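RNA methyltransferase, TrmH family (Porphyromonas gingivalis, PDB 2I6D) probably methylates RNA, as expected of a TrmH-family (SPOUT-class) methyltransferase with an added substrate-binding domain. Local coordinates at residues N8-K11 with F12-L16; L16-R19 with K20-L23; L169-F172 with R173-I177; G211-P214 with E215-A218. All coordinates share one frame; numbering follows the deposited sequence. Where two conformers were deposited one is given.

Contact 1 (N8-K11 with F12-L16); sequences NQIK and FLRSL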
# COMPACT_ATOMS: atom_id res chain seq x y z
N ASN A 8 7.72 -4.03 -29.13
CA ASN A 8 8.10 -3.03 -28.14
C ASN A 8 7.08 -2.89 -27.01
O ASN A 8 7.44 -2.79 -25.84
CB ASN A 8 8.37 -1.68 -28.81
CG ASN A 8 9.61 -1.71 -29.69
OD1 ASN A 8 10.42 -2.65 -29.62
ND2 ASN A 8 9.76 -0.70 -30.54
N GLN A 9 5.80 -2.92 -27.35
CA GLN A 9 4.76 -2.78 -26.34
C GLN A 9 4.75 -3.95 -25.37
O GLN A 9 4.64 -3.77 -24.16
CB GLN A 9 3.40 -2.60 -27.01
CG GLN A 9 3.24 -1.23 -27.65
CD GLN A 9 1.96 -1.11 -28.43
OE1 GLN A 9 1.50 -2.07 -29.06
NE2 GLN A 9 1.36 0.07 -28.40
N ILE A 10 4.90 -5.16 -25.90
CA ILE A 10 4.98 -6.36 -25.10
C ILE A 10 6.21 -6.32 -24.16
O ILE A 10 6.10 -6.59 -22.98
CB ILE A 10 4.98 -7.63 -26.01
CG1 ILE A 10 3.58 -7.80 -26.64
CG2 ILE A 10 5.41 -8.88 -25.23
CD1 ILE A 10 3.50 -8.87 -27.70
N LYS A 11 7.35 -5.93 -24.70
CA LYS A 11 8.56 -5.79 -23.89
C LYS A 11 8.35 -4.77 -22.76
O LYS A 11 8.65 -5.05 -21.58
CB LYS A 11 9.74 -5.38 -24.79
CG LYS A 11 11.06 -5.19 -24.09
CD LYS A 11 12.13 -4.89 -25.14
CE LYS A 11 13.52 -4.75 -24.52
NZ LYS A 11 13.63 -3.47 -23.77
N PHE A 12 7.79 -3.62 -23.10
CA PHE A 12 7.47 -2.60 -22.11
C PHE A 12 6.54 -3.11 -21.00
O PHE A 12 6.87 -2.98 -19.82
CB PHE A 12 6.84 -1.38 -22.80
CG PHE A 12 6.30 -0.36 -21.85
CD1 PHE A 12 7.16 0.52 -21.20
CD2 PHE A 12 4.92 -0.28 -21.61
CE1 PHE A 12 6.66 1.46 -20.31
CE2 PHE A 12 4.41 0.67 -20.73
CZ PHE A 12 5.29 1.54 -20.08
N LEU A 13 5.40 -3.68 -21.39
CA LEU A 13 4.45 -4.26 -20.44
C LEU A 13 5.11 -5.29 -19.50
O LEU A 13 4.89 -5.28 -18.26
CB LEU A 13 3.25 -4.88 -21.19
CG LEU A 13 2.26 -3.82 -21.70
CD1 LEU A 13 1.41 -4.42 -22.80
CD2 LEU A 13 1.35 -3.24 -20.53
N ARG A 14 5.91 -6.18 -20.08
CA ARG A 14 6.56 -7.25 -19.28
C ARG A 14 7.61 -6.70 -18.31
O ARG A 14 7.80 -7.24 -17.23
CB ARG A 14 7.18 -8.31 -20.19
CG ARG A 14 6.14 -9.12 -20.99
CD ARG A 14 6.79 -10.10 -21.99
NE ARG A 14 7.70 -11.04 -21.35
CZ ARG A 14 7.31 -12.10 -20.65
NH1 ARG A 14 6.01 -12.37 -20.49
NH2 ARG A 14 8.22 -12.89 -20.10
N SER A 15 8.27 -5.61 -18.69
CA SER A 15 9.35 -5.03 -17.90
C SER A 15 8.82 -4.50 -16.55
O SER A 15 9.57 -4.43 -15.58
CB SER A 15 10.03 -3.90 -18.67
OG SER A 15 9.20 -2.75 -18.67
N LEU A 16 7.53 -4.17 -16.48
CA LEU A 16 7.01 -3.49 -15.28
C LEU A 16 6.84 -4.41 -14.07
O LEU A 16 6.57 -3.95 -12.95
CB LEU A 16 5.71 -2.75 -15.60
CG LEU A 16 5.83 -1.68 -16.68
CD1 LEU A 16 4.45 -1.09 -16.99
CD2 LEU A 16 6.88 -0.57 -16.35
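Phe-12, Leu-13, Arg-14 and Ser-15 each return their backbone N-H to the residue four places earlier, the i to i+4 pattern that defines an alpha-helix. Phe-12 N reaches Asn-8 O at 2.9 Å, and Leu-13 N reaches Gln-9 O with an almost straight bond, at 176°. The last of the four is the most bent: Ser-15 N meets Lys-11 O at 3.0 Å with an angle of only 141°. The serine side chain adds a bond of its own, Ser-15 OG donating to Phe-12 O at 2.6 Å. The hydroxyl can fold back onto the helix because OG sits between its backbone N and carbonyl carbon (chi1 75°).

This helix, residues 7-15, lies within the region matching the MRM3-like substrate-binding domain, and it packs against strands 45-51 and 87-92 of a four-stranded mixed sheet. Phe-12 and Leu-13 both touch Val-90, while Leu-13 also rests on Met-47. On this side Leu-13 CG approaches Gln-9 O to 3.4 Å, setting the apolar branch point beside a carbonyl already engaged by Leu-13 N. The amide of Gln-9 turns back to the start of the helix, where OE1 accepts from Ser-6 N.

Away from these strands, near Arg-77, Ile-10 and Arg-14 lie side by side and point the same way, Ile-10 CG2 touching Arg-14 CD at 3.7 Å. Arg-14 CG also passes 3.2 Å from Ile-10 O, before the chain bends at chi3 and sends NH1 to Arg-77 O.

Contact 2 (L16-R19 with K20-L23); sequences LRER and KYRL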
# COMPACT_ATOMS: atom_id res chain seq x y z
N LEU A 16 7.53 -4.17 -16.48
CA LEU A 16 7.01 -3.49 -15.28
C LEU A 16 6.84 -4.41 -14.07
O LEU A 16 6.57 -3.95 -12.95
CB LEU A 16 5.71 -2.75 -15.60
CG LEU A 16 5.83 -1.68 -16.68
CD1 LEU A 16 4.45 -1.09 -16.99
CD2 LEU A 16 6.88 -0.57 -16.35
N ARG A 17 7.01 -5.71 -14.29
CA ARG A 17 7.07 -6.63 -13.17
C ARG A 17 8.38 -6.50 -12.34
O ARG A 17 8.47 -7.05 -11.24
CB ARG A 17 6.90 -8.06 -13.65
CG ARG A 17 8.11 -8.67 -14.34
CD ARG A 17 7.64 -9.85 -15.20
NE ARG A 17 6.46 -9.43 -15.98
CZ ARG A 17 5.65 -10.25 -16.67
NH1 ARG A 17 5.87 -11.56 -16.70
NH2 ARG A 17 4.61 -9.73 -17.34
N GLU A 18 9.36 -5.78 -12.89
CA GLU A 18 10.64 -5.55 -12.19
C GLU A 18 10.70 -4.13 -11.65
O GLU A 18 10.41 -3.17 -12.38
CB GLU A 18 11.82 -5.74 -13.14
CG GLU A 18 11.88 -7.10 -13.83
CD GLU A 18 12.88 -7.13 -15.00
OE1 GLU A 18 14.08 -6.86 -14.76
OE2 GLU A 18 12.46 -7.41 -16.15
N ARG A 19 11.12 -3.99 -10.39
CA ARG A 19 11.23 -2.67 -9.78
C ARG A 19 12.12 -1.72 -10.60
O ARG A 19 11.83 -0.52 -10.75
CB ARG A 19 11.79 -2.79 -8.35
CG ARG A 19 12.19 -1.47 -7.77
CD ARG A 19 12.18 -1.45 -6.26
NE ARG A 19 12.41 -0.09 -5.77
CZ ARG A 19 11.50 0.87 -5.72
NH1 ARG A 19 11.83 2.07 -5.26
NH2 ARG A 19 10.25 0.66 -6.13
N LYS A 20 13.20 -2.27 -11.14
CA LYS A 20 14.15 -1.52 -11.95
C LYS A 20 13.43 -0.74 -13.05
O LYS A 20 13.69 0.45 -13.26
CB LYS A 20 15.20 -2.48 -12.54
CG LYS A 20 16.10 -1.89 -13.61
CD LYS A 20 16.90 -3.00 -14.29
CE LYS A 20 17.70 -2.48 -15.45
NZ LYS A 20 18.57 -3.55 -16.05
N TYR A 21 12.52 -1.42 -13.74
CA TYR A 21 11.83 -0.80 -14.86
C TYR A 21 10.65 0.08 -14.46
O TYR A 21 10.38 1.07 -15.14
CB TYR A 21 11.46 -1.85 -15.92
CG TYR A 21 12.72 -2.39 -16.56
CD1 TYR A 21 13.47 -1.61 -17.44
CD2 TYR A 21 13.21 -3.66 -16.24
CE1 TYR A 21 14.63 -2.08 -18.01
CE2 TYR A 21 14.39 -4.15 -16.81
CZ TYR A 21 15.08 -3.35 -17.70
OH TYR A 21 16.24 -3.80 -18.26
N ARG A 22 10.00 -0.25 -13.35
CA ARG A 22 8.96 0.63 -12.81
C ARG A 22 9.59 1.98 -12.50
O ARG A 22 9.00 3.01 -12.82
CB ARG A 22 8.29 0.05 -11.57
CG ARG A 22 7.44 -1.18 -11.88
CD ARG A 22 6.46 -1.52 -10.73
NE ARG A 22 7.16 -1.96 -9.52
CZ ARG A 22 7.59 -3.20 -9.30
NH1 ARG A 22 7.41 -4.14 -10.22
NH2 ARG A 22 8.20 -3.49 -8.16
N LEU A 23 10.80 1.96 -11.93
CA LEU A 23 11.52 3.18 -11.58
C LEU A 23 11.96 3.95 -12.82
O LEU A 23 11.79 5.17 -12.89
CB LEU A 23 12.75 2.86 -10.72
CG LEU A 23 12.51 2.49 -9.26
CD1 LEU A 23 13.82 2.07 -8.63
CD2 LEU A 23 11.86 3.66 -8.48
O HOH W 1 8.62 -6.32 -8.00
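Glu-18 stands at the N-cap of helix 19-25, and its carbonyl starts the helical bonding: Arg-22 N donates to Glu-18 O at 3.1 Å, with Tyr-21 N making a weak second bond to the same oxygen. One residue on, Leu-23 N donates to Arg-19 O at 2.9 Å.

The side chain of Arg-22 runs back past this first turn, and a bend at chi3 (-68°) turns its guanidinium to the carbonyls of the preceding loop. Its NH1 donates to Leu-16 O at 2.9 Å, the oxygen lying close to the guanidinium plane, and makes a weaker bond to Arg-17 O. On one face of the guanidinium sits Arg-19 CA, 3.5 Å from Arg-22 NH2, while water 1 accepts from NH2 at the edge. Glu-18 runs alongside Tyr-21, and its OE1 meets the ring edge at CE2, 3.4 Å away; carboxylate and ring planes are nearly perpendicular (82°). Leu-23 CD2 comes over a face of the Arg-19 guanidinium, 3.6 Å from NH1.

Arg-19 and Arg-22 both form salt bridges through NH2 to Asp-140 OD2. The loop-to-helix junction thus combines an N-terminal helix turn, tied back by an arginine to loop carbonyls, with a charged link between the substrate-binding and SpoU methylase regions.

Contact 3 (L169-F172 with R173-I177); sequences LAYF and RRQGI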
# COMPACT_ATOMS: atom_id res chain seq x y z
N LEU A 169 10.26 10.87 11.19
CA LEU A 169 9.66 10.75 12.50
C LEU A 169 10.12 11.86 13.45
O LEU A 169 9.32 12.46 14.15
CB LEU A 169 9.96 9.39 13.13
CG LEU A 169 9.15 8.21 12.64
CD1 LEU A 169 9.56 6.97 13.46
CD2 LEU A 169 7.63 8.47 12.73
N ALA A 170 11.42 12.12 13.46
CA ALA A 170 11.97 13.16 14.33
C ALA A 170 11.33 14.50 14.00
O ALA A 170 10.93 15.24 14.89
CB ALA A 170 13.45 13.23 14.19
N TYR A 171 11.17 14.76 12.71
CA TYR A 171 10.63 16.03 12.25
C TYR A 171 9.17 16.22 12.70
O TYR A 171 8.81 17.26 13.29
CB TYR A 171 10.77 16.12 10.74
CG TYR A 171 10.10 17.31 10.10
CD1 TYR A 171 10.61 18.60 10.29
CD2 TYR A 171 8.99 17.14 9.28
CE1 TYR A 171 10.01 19.70 9.70
CE2 TYR A 171 8.39 18.24 8.67
CZ TYR A 171 8.90 19.50 8.89
OH TYR A 171 8.29 20.57 8.29
N PHE A 172 8.33 15.24 12.42
CA PHE A 172 6.91 15.31 12.81
C PHE A 172 6.74 15.29 14.32
O PHE A 172 5.90 16.03 14.87
CB PHE A 172 6.08 14.25 12.11
CG PHE A 172 5.80 14.58 10.70
CD1 PHE A 172 4.97 15.65 10.39
CD2 PHE A 172 6.43 13.91 9.67
CE1 PHE A 172 4.70 15.99 9.05
CE2 PHE A 172 6.17 14.23 8.33
CZ PHE A 172 5.31 15.27 8.02
N ARG A 173 7.59 14.50 14.99
CA ARG A 173 7.59 14.44 16.45
C ARG A 173 7.89 15.81 17.08
O ARG A 173 7.24 16.23 18.05
CB ARG A 173 8.58 13.36 16.96
CG ARG A 173 8.61 13.25 18.48
CD ARG A 173 9.72 12.34 19.04
NE ARG A 173 11.04 12.57 18.44
CZ ARG A 173 11.92 13.50 18.81
NH1 ARG A 173 11.64 14.34 19.81
NH2 ARG A 173 13.09 13.60 18.18
N ARG A 174 8.88 16.52 16.53
CA ARG A 174 9.24 17.83 17.05
C ARG A 174 8.18 18.90 16.75
O ARG A 174 8.14 19.95 17.39
CB ARG A 174 10.65 18.23 16.58
CG ARG A 174 11.78 17.59 17.49
CD ARG A 174 13.17 17.60 16.83
NE ARG A 174 13.74 18.95 16.65
CZ ARG A 174 14.54 19.58 17.53
NH1 ARG A 174 15.01 20.80 17.26
NH2 ARG A 174 14.84 18.93 18.72
N GLN A 175 7.29 18.62 15.80
CA GLN A 175 6.11 19.50 15.58
C GLN A 175 4.94 19.24 16.54
O GLN A 175 3.96 20.00 16.54
CB GLN A 175 5.63 19.42 14.14
CG GLN A 175 6.79 19.45 13.22
CD GLN A 175 6.44 19.95 11.88
OE1 GLN A 175 6.49 21.17 11.60
NE2 GLN A 175 6.13 19.02 11.00
N GLY A 176 5.06 18.21 17.37
CA GLY A 176 4.06 17.91 18.38
C GLY A 176 3.03 16.90 17.89
O GLY A 176 2.00 16.72 18.53
N ILE A 177 3.30 16.26 16.76
CA ILE A 177 2.50 15.08 16.33
C ILE A 177 2.94 13.84 17.11
O ILE A 177 4.14 13.49 17.11
CB ILE A 177 2.57 14.85 14.83
CG1 ILE A 177 1.98 16.07 14.11
CG2 ILE A 177 1.89 13.48 14.41
CD1 ILE A 177 2.24 16.08 12.69
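Phe-172 and Ile-177 meet across a Schellman motif, the C-terminal cap that ends helix 165-174 before strand 179-182 of the parallel methyltransferase sheet. Gly-176 makes the turn with phi of 93°, a conformation suited to glycine. Two backbone bonds define the motif: Ile-177 N donates to Phe-172 O at 3.2 Å, and inside that loop Gly-176 N donates to Arg-173 O at 3.0 Å. The apolar contact that commonly accompanies such a cap is present, with Phe-172 CD1 and Ile-177 CD1 3.6 Å apart and the two side chains running alongside each other. Both also touch Ile-202 of strand 201-206, which joins the cap to the sheet.

Arg-173 bends at chi3 so that its guanidinium lies with one face toward Ala-170 O, and its NH2 forms a salt bridge with Glu-219. Gln-175 CG passes 3.0 Å from Tyr-171 O. With CG anti to its own carbonyl carbon (chi1 -43°), Gln-175 heads back along the helix to lie beside both aromatic rings, its NE2 3.6 Å from Phe-172 CD1. Its amide is inclined by 37° to the Tyr-171 ring and brings NE2 over one face, off centre, 3.3 Å from Tyr-171 CE2.

Contact 4 (G211-P214 with E215-A218); sequences GISP and EVAA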
# COMPACT_ATOMS: atom_id res chain seq x y z
N GLY A 211 10.44 -6.72 14.74
CA GLY A 211 9.79 -5.61 15.42
C GLY A 211 10.37 -4.29 14.95
O GLY A 211 11.14 -4.23 13.98
N ILE A 212 10.01 -3.22 15.64
CA ILE A 212 10.47 -1.88 15.30
C ILE A 212 11.97 -1.80 15.57
O ILE A 212 12.43 -2.24 16.64
CB ILE A 212 9.67 -0.86 16.11
CG1 ILE A 212 8.17 -0.99 15.70
CG2 ILE A 212 10.25 0.56 15.91
CD1 ILE A 212 7.16 -0.05 16.40
N SER A 213 12.74 -1.25 14.63
CA SER A 213 14.19 -1.18 14.82
C SER A 213 14.52 -0.23 15.97
O SER A 213 13.76 0.70 16.24
CB SER A 213 14.86 -0.70 13.55
OG SER A 213 14.50 0.64 13.30
N PRO A 214 15.67 -0.45 16.64
CA PRO A 214 16.05 0.42 17.75
C PRO A 214 16.07 1.92 17.39
O PRO A 214 15.61 2.75 18.20
CB PRO A 214 17.45 -0.09 18.12
CG PRO A 214 17.40 -1.51 17.76
CD PRO A 214 16.66 -1.53 16.45
N GLU A 215 16.56 2.28 16.19
CA GLU A 215 16.70 3.70 15.83
C GLU A 215 15.34 4.35 15.63
O GLU A 215 15.15 5.53 15.95
CB GLU A 215 17.58 3.93 14.58
CG GLU A 215 18.14 5.39 14.49
CD GLU A 215 18.84 5.73 13.17
OE1 GLU A 215 19.45 6.83 13.09
OE2 GLU A 215 18.77 4.95 12.21
N VAL A 216 14.39 3.59 15.09
CA VAL A 216 13.02 4.05 14.94
C VAL A 216 12.30 4.10 16.31
O VAL A 216 11.57 5.06 16.60
CB VAL A 216 12.23 3.17 13.92
CG1 VAL A 216 10.72 3.55 13.85
CG2 VAL A 216 12.84 3.35 12.52
N ALA A 217 12.52 3.07 17.13
CA ALA A 217 11.92 3.01 18.46
C ALA A 217 12.33 4.25 19.29
O ALA A 217 11.52 4.76 20.08
CB ALA A 217 12.30 1.71 19.18
N ALA A 218 13.55 4.74 19.09
CA ALA A 218 13.99 5.94 19.79
C ALA A 218 13.16 7.19 19.48
O ALA A 218 13.14 8.13 20.27
CB ALA A 218 15.50 6.21 19.56
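Val-216 meets the residues before its helix with every atom of its branched side chain. CB comes first, 3.5 Å from Ser-213 OG and a little farther from Ser-213 O. Beyond it the chain forks. CG1, anti to the backbone N (chi1 174°), turns to Ile-212 and lies 3.7 Å from Ile-212 CG2, the two side chains crossing at about a right angle. CG2 takes the other branch and presses against the serine hydroxyl, 3.3 Å from Ser-213 OG. The fork thus gives one methyl to an apolar neighbour and the other to the serine hydroxyl, and the valine also packs on Val-166 and Leu-169 of helix 165-174.

The same hydroxyl serves the backbone. Ser-213 OG stands between its own N and carbonyl carbon (chi1 67°), and from there it accepts a long, weak bond from Val-216 N at 3.5 Å. The carbonyl of the serine is engaged more firmly: Ala-217 N donates to Ser-213 O at 2.8 Å, almost on the line of the C=O bond. Pro-214, which follows the cap, offers its oxygen to Ala-218 N at 3.0 Å. Ser-213 N is held in turn by Asp-109 OD2, at the end of strand 104-109.

Ile-212 CG2 also reaches Ala-217 CB at 4.0 Å. This pairing of the residue before the N-cap with the fourth residue of the helix is a hydrophobic staple, here joined to a serine N-cap with proline in the first helical position, at the start of helix 214-217 in the SpoU methylase region.

The four contacts form two neighbouring pairs, one in the substrate-binding region and one in the SpoU methylase region. Contacts 1 and 2, the first pair, share Leu-16, have centres about 10 Å apart, and touch where Ser-15 O lies 3.2 Å from Tyr-21 CB. Contacts 3 and 4, about 16 Å apart between centres, meet through Leu-169 CD1 and Val-216 CG1, 3.6 Å apart. Between the pairs there is no touch: contacts 2 and 4 remain about 18 Å apart at their nearest atoms, and contacts 1 and 3, on opposite sides of the chain's centre, about 42 Å between centres. Contact 2 nevertheless reaches the methylase region, through the Asp-140 salt bridges.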